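Local coordinates for major capsid protein (Faustovirus, PDB 5J7O) that forms the trimeric, double jelly-roll building block of the capsid that probably encloses the double-stranded DNA genome of this large virus, at residues 446-458 and 465-477. Residues are numbered along the deposited sequence; the frame is centred on the assembly and turned at random.
Sequences FIYLGLRPANNIA and WRDWHHLTSVTNE
Asn456 reaches with its amide into the loop that runs through His470 and Thr472, where ND2 donates to two backbone carbonyls. The bond from Asn456 ND2 to Thr472 O is short (2.9 Å) and straight (164° at the hydrogen), and lies close to the amide plane. That from Asn456 ND2 to His470 O is longer, at 3.2 Å, and more bent, with the donor above the carbonyl plane. Two bonds near the plane of one amide fix its rotation, and a water lies 3.0 Å from Asn456 OD1 and accepts from Val474 N. Just beyond, the ring of Pro453 lies against the Thr472 carbonyl, CD standing 3.4 Å from Thr472 O. These contacts join the C-terminal end of strand 444-453, from the four-stranded sheet with 607-620, and the 3-10 segment 454-456 behind it to the loop leading into strand 473-490, an outermost strand, within this chain, of a different sheet of the double jelly-roll protein. Arg452 bends at chi2 and chi3 (-142° and -98°), bringing NH2 2.9 Å from Trp468 O, while Ile457 CG2 sits 3.5 Å above one guanidinium face, toward its rim. The same methyl meets Trp468 CB, the two side chains crossing at about a right angle; the indole NE1 bonds to Glu179 O. Leu471 extends CD1 to 4.1 Å from Gly450 CA, and a second water bridges Leu451 N to Leu471 O.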
loop_
_atom_site.group_PDB
_atom_site.type_symbol
_atom_site.label_atom_id
_atom_site.label_comp_id
_atom_site.label_asym_id
_atom_site.label_seq_id
_atom_site.Cartn_x
_atom_site.Cartn_y
_atom_site.Cartn_z
ATOM N N PHE B 446 15.152 19.270 -15.019
ATOM C CA PHE B 446 13.707 19.246 -14.838
ATOM C C PHE B 446 13.332 20.272 -13.777
ATOM O O PHE B 446 14.195 20.870 -13.129
ATOM C CB PHE B 446 13.208 17.846 -14.463
ATOM C CG PHE B 446 14.084 17.131 -13.475
ATOM C CD1 PHE B 446 15.075 16.265 -13.909
ATOM C CD2 PHE B 446 13.912 17.314 -12.113
ATOM C CE1 PHE B 446 15.882 15.603 -13.005
ATOM C CE2 PHE B 446 14.715 16.652 -11.204
ATOM C CZ PHE B 446 15.701 15.796 -11.652
ATOM N N ILE B 447 12.026 20.474 -13.614
ATOM C CA ILE B 447 11.489 21.501 -12.727
ATOM C C ILE B 447 10.287 20.935 -11.982
ATOM O O ILE B 447 9.346 20.432 -12.605
ATOM C CB ILE B 447 11.077 22.772 -13.501
ATOM C CG1 ILE B 447 12.272 23.369 -14.247
ATOM C CG2 ILE B 447 10.464 23.799 -12.560
ATOM C CD1 ILE B 447 11.928 24.577 -15.093
ATOM N N TYR B 448 10.314 21.019 -10.652
ATOM C CA TYR B 448 9.132 20.732 -9.851
ATOM C C TYR B 448 8.244 21.972 -9.815
ATOM O O TYR B 448 8.730 23.082 -9.581
ATOM C CB TYR B 448 9.519 20.322 -8.430
ATOM C CG TYR B 448 10.547 19.215 -8.330
ATOM C CD1 TYR B 448 11.872 19.501 -8.026
ATOM C CD2 TYR B 448 10.192 17.885 -8.516
ATOM C CE1 TYR B 448 12.817 18.497 -7.922
ATOM C CE2 TYR B 448 11.131 16.872 -8.416
ATOM C CZ TYR B 448 12.442 17.185 -8.118
ATOM O OH TYR B 448 13.382 16.185 -8.015
ATOM N N LEU B 449 6.945 21.787 -10.047
ATOM C CA LEU B 449 6.023 22.908 -10.171
ATOM C C LEU B 449 4.807 22.708 -9.278
ATOM O O LEU B 449 4.350 21.582 -9.057
ATOM C CB LEU B 449 5.569 23.099 -11.627
ATOM C CG LEU B 449 4.677 24.312 -11.906
ATOM C CD1 LEU B 449 5.420 25.607 -11.605
ATOM C CD2 LEU B 449 4.164 24.302 -13.338
ATOM N N GLY B 450 4.288 23.822 -8.769
ATOM C CA GLY B 450 3.070 23.807 -7.983
ATOM C C GLY B 450 2.539 25.210 -7.797
ATOM O O GLY B 450 3.280 26.194 -7.890
ATOM N N LEU B 451 1.233 25.286 -7.540
ATOM C CA LEU B 451 0.541 26.547 -7.260
ATOM C C LEU B 451 -0.173 26.359 -5.925
ATOM O O LEU B 451 -1.333 25.942 -5.880
ATOM C CB LEU B 451 -0.425 26.914 -8.386
ATOM C CG LEU B 451 -1.087 28.293 -8.326
ATOM C CD1 LEU B 451 -0.044 29.399 -8.306
ATOM C CD2 LEU B 451 -2.043 28.483 -9.493
ATOM N N ARG B 452 0.530 26.668 -4.837
ATOM C CA ARG B 452 0.052 26.353 -3.498
ATOM C C ARG B 452 -0.773 27.509 -2.947
ATOM O O ARG B 452 -0.274 28.642 -2.902
ATOM C CB ARG B 452 1.222 26.065 -2.573
ATOM C CG ARG B 452 0.845 25.958 -1.108
ATOM C CD ARG B 452 1.917 26.578 -0.230
ATOM N NE ARG B 452 2.833 25.590 0.327
ATOM C CZ ARG B 452 3.953 25.897 0.970
ATOM N NH1 ARG B 452 4.301 27.168 1.125
ATOM N NH2 ARG B 452 4.727 24.937 1.454
ATOM N N PRO B 453 -2.014 27.276 -2.520
ATOM C CA PRO B 453 -2.807 28.364 -1.933
ATOM C C PRO B 453 -2.140 28.913 -0.681
ATOM O O PRO B 453 -1.622 28.162 0.150
ATOM C CB PRO B 453 -4.148 27.694 -1.609
ATOM C CG PRO B 453 -4.188 26.468 -2.465
ATOM C CD PRO B 453 -2.767 26.013 -2.582
ATOM N N ALA B 454 -2.157 30.243 -0.555
ATOM C CA ALA B 454 -1.510 30.890 0.582
ATOM C C ALA B 454 -2.113 30.448 1.907
ATOM O O ALA B 454 -1.419 30.430 2.930
ATOM C CB ALA B 454 -1.599 32.410 0.441
ATOM N N ASN B 455 -3.397 30.078 1.910
ATOM C CA ASN B 455 -4.059 29.686 3.149
ATOM C C ASN B 455 -3.529 28.370 3.704
ATOM O O ASN B 455 -3.734 28.088 4.889
ATOM C CB ASN B 455 -5.570 29.590 2.926
ATOM C CG ASN B 455 -6.335 29.367 4.215
ATOM O OD1 ASN B 455 -6.820 28.266 4.481
ATOM N ND2 ASN B 455 -6.437 30.410 5.030
ATOM N N ASN B 456 -2.850 27.564 2.885
ATOM C CA ASN B 456 -2.312 26.298 3.368
ATOM C C ASN B 456 -1.233 26.489 4.427
ATOM O O ASN B 456 -0.987 25.567 5.213
ATOM C CB ASN B 456 -1.759 25.484 2.198
ATOM C CG ASN B 456 -2.847 25.015 1.252
ATOM O OD1 ASN B 456 -3.950 25.560 1.238
ATOM N ND2 ASN B 456 -2.540 23.998 0.455
ATOM N N ILE B 457 -0.590 27.656 4.470
ATOM C CA ILE B 457 0.425 27.966 5.467
ATOM C C ILE B 457 0.002 29.114 6.375
ATOM O O ILE B 457 0.822 29.635 7.131
ATOM C CB ILE B 457 1.783 28.267 4.804
ATOM C CG1 ILE B 457 1.658 29.453 3.846
ATOM C CG2 ILE B 457 2.303 27.038 4.074
ATOM C CD1 ILE B 457 2.941 29.779 3.111
ATOM N N ALA B 458 -1.264 29.516 6.321
ATOM C CA ALA B 458 -1.747 30.621 7.135
ATOM C C ALA B 458 -2.102 30.140 8.537
ATOM O O ALA B 458 -2.705 29.077 8.711
ATOM C CB ALA B 458 -2.964 31.275 6.480
ATOM N N TRP B 465 -1.476 22.479 9.911
ATOM C CA TRP B 465 -0.610 21.367 10.286
ATOM C C TRP B 465 -0.581 20.277 9.220
ATOM O O TRP B 465 0.397 19.523 9.140
ATOM C CB TRP B 465 -1.068 20.775 11.621
ATOM C CG TRP B 465 -2.412 20.115 11.546
ATOM C CD1 TRP B 465 -3.627 20.707 11.724
ATOM C CD2 TRP B 465 -2.675 18.733 11.276
ATOM N NE1 TRP B 465 -4.632 19.781 11.582
ATOM C CE2 TRP B 465 -4.073 18.560 11.305
ATOM C CE3 TRP B 465 -1.865 17.624 11.010
ATOM C CZ2 TRP B 465 -4.678 17.325 11.079
ATOM C CZ3 TRP B 465 -2.467 16.401 10.787
ATOM C CH2 TRP B 465 -3.859 16.261 10.823
ATOM N N ARG B 466 -1.630 20.176 8.410
ATOM C CA ARG B 466 -1.752 19.175 7.356
ATOM C C ARG B 466 -1.605 19.748 5.954
ATOM O O ARG B 466 -0.978 19.122 5.098
ATOM C CB ARG B 466 -3.109 18.470 7.469
ATOM C CG ARG B 466 -3.350 17.370 6.456
ATOM C CD ARG B 466 -4.833 17.060 6.358
ATOM N NE ARG B 466 -5.570 18.155 5.732
ATOM C CZ ARG B 466 -6.894 18.267 5.736
ATOM N NH1 ARG B 466 -7.639 17.354 6.346
ATOM N NH2 ARG B 466 -7.475 19.297 5.138
ATOM N N ASP B 467 -2.158 20.936 5.702
ATOM C CA ASP B 467 -2.215 21.487 4.354
ATOM C C ASP B 467 -0.919 22.150 3.904
ATOM O O ASP B 467 -0.814 22.509 2.727
ATOM C CB ASP B 467 -3.348 22.513 4.248
ATOM C CG ASP B 467 -4.719 21.895 4.432
ATOM O OD1 ASP B 467 -4.834 20.656 4.329
ATOM O OD2 ASP B 467 -5.684 22.652 4.671
ATOM N N TRP B 468 0.066 22.317 4.791
ATOM C CA TRP B 468 1.220 23.146 4.453
ATOM C C TRP B 468 2.028 22.563 3.297
ATOM O O TRP B 468 2.595 23.318 2.498
ATOM C CB TRP B 468 2.108 23.346 5.682
ATOM C CG TRP B 468 2.955 22.165 6.029
ATOM C CD1 TRP B 468 2.628 21.135 6.860
ATOM C CD2 TRP B 468 4.279 21.895 5.556
ATOM N NE1 TRP B 468 3.666 20.237 6.933
ATOM C CE2 TRP B 468 4.691 20.681 6.140
ATOM C CE3 TRP B 468 5.155 22.560 4.694
ATOM C CZ2 TRP B 468 5.940 20.119 5.889
ATOM C CZ3 TRP B 468 6.395 22.001 4.447
ATOM C CH2 TRP B 468 6.775 20.794 5.043
ATOM N N HIS B 469 2.094 21.237 3.184
ATOM C CA HIS B 469 2.843 20.613 2.101
ATOM C C HIS B 469 1.979 20.269 0.893
ATOM O O HIS B 469 2.521 19.878 -0.145
ATOM C CB HIS B 469 3.555 19.349 2.606
ATOM C CG HIS B 469 2.627 18.283 3.099
ATOM N ND1 HIS B 469 2.069 17.337 2.266
ATOM C CD2 HIS B 469 2.163 18.011 4.342
ATOM C CE1 HIS B 469 1.300 16.529 2.975
ATOM N NE2 HIS B 469 1.339 16.916 4.236
ATOM N N HIS B 470 0.661 20.420 0.994
ATOM C CA HIS B 470 -0.204 20.164 -0.147
ATOM C C HIS B 470 -0.115 21.302 -1.156
ATOM O O HIS B 470 -0.049 22.478 -0.788
ATOM C CB HIS B 470 -1.648 19.984 0.312
ATOM C CG HIS B 470 -1.915 18.665 0.968
ATOM N ND1 HIS B 470 -2.377 17.570 0.270
ATOM C CD2 HIS B 470 -1.792 18.265 2.256
ATOM C CE1 HIS B 470 -2.527 16.552 1.100
ATOM N NE2 HIS B 470 -2.178 16.948 2.311
ATOM N N LEU B 471 -0.122 20.944 -2.438
ATOM C CA LEU B 471 -0.030 21.915 -3.521
ATOM C C LEU B 471 -1.386 22.245 -4.135
ATOM O O LEU B 471 -1.436 22.907 -5.177
ATOM C CB LEU B 471 0.927 21.408 -4.602
ATOM C CG LEU B 471 2.360 21.134 -4.139
ATOM C CD1 LEU B 471 3.232 20.682 -5.302
ATOM C CD2 LEU B 471 2.952 22.365 -3.465
ATOM N N THR B 472 -2.478 21.802 -3.522
ATOM C CA THR B 472 -3.829 22.117 -3.966
ATOM C C THR B 472 -4.592 22.803 -2.839
ATOM O O THR B 472 -4.080 23.002 -1.735
ATOM C CB THR B 472 -4.581 20.859 -4.414
ATOM O OG1 THR B 472 -4.733 19.967 -3.302
ATOM C CG2 THR B 472 -3.837 20.154 -5.524
ATOM N N SER B 473 -5.836 23.162 -3.137
ATOM C CA SER B 473 -6.763 23.663 -2.133
ATOM C C SER B 473 -7.536 22.481 -1.561
ATOM O O SER B 473 -8.168 21.729 -2.309
ATOM C CB SER B 473 -7.715 24.691 -2.737
ATOM O OG SER B 473 -8.581 25.224 -1.749
ATOM N N VAL B 474 -7.478 22.316 -0.243
ATOM C CA VAL B 474 -8.070 21.171 0.436
ATOM C C VAL B 474 -9.261 21.647 1.253
ATOM O O VAL B 474 -9.137 22.570 2.067
ATOM C CB VAL B 474 -7.045 20.453 1.329
ATOM C CG1 VAL B 474 -7.604 19.122 1.810
ATOM C CG2 VAL B 474 -5.736 20.252 0.581
ATOM N N THR B 475 -10.413 21.021 1.030
ATOM C CA THR B 475 -11.589 21.204 1.863
ATOM C C THR B 475 -11.848 19.931 2.658
ATOM O O THR B 475 -11.354 18.851 2.320
ATOM C CB THR B 475 -12.821 21.569 1.025
ATOM O OG1 THR B 475 -12.857 20.761 -0.158
ATOM C CG2 THR B 475 -12.782 23.039 0.634
ATOM N N ASN B 476 -12.626 20.067 3.726
ATOM C CA ASN B 476 -12.837 18.989 4.684
ATOM C C ASN B 476 -14.267 18.480 4.572
ATOM O O ASN B 476 -15.219 19.231 4.812
ATOM C CB ASN B 476 -12.534 19.465 6.103
ATOM C CG ASN B 476 -11.140 20.049 6.230
ATOM O OD1 ASN B 476 -10.146 19.324 6.179
ATOM N ND2 ASN B 476 -11.060 21.364 6.394
ATOM N N GLU B 477 -14.411 17.205 4.218
ATOM C CA GLU B 477 -15.717 16.586 4.042
ATOM C C GLU B 477 -15.964 15.571 5.146
ATOM O O GLU B 477 -15.244 14.565 5.229
ATOM C CB GLU B 477 -15.813 15.914 2.674
ATOM C CG GLU B 477 -17.074 15.090 2.476
ATOM C CD GLU B 477 -18.316 15.943 2.290
ATOM O OE1 GLU B 477 -18.204 17.187 2.282
ATOM O OE2 GLU B 477 -19.410 15.362 2.145
HETATM O O HOH W 1 -0.336 22.991 -7.915
HETATM O O HOH W 2 -6.258 23.724 1.524
#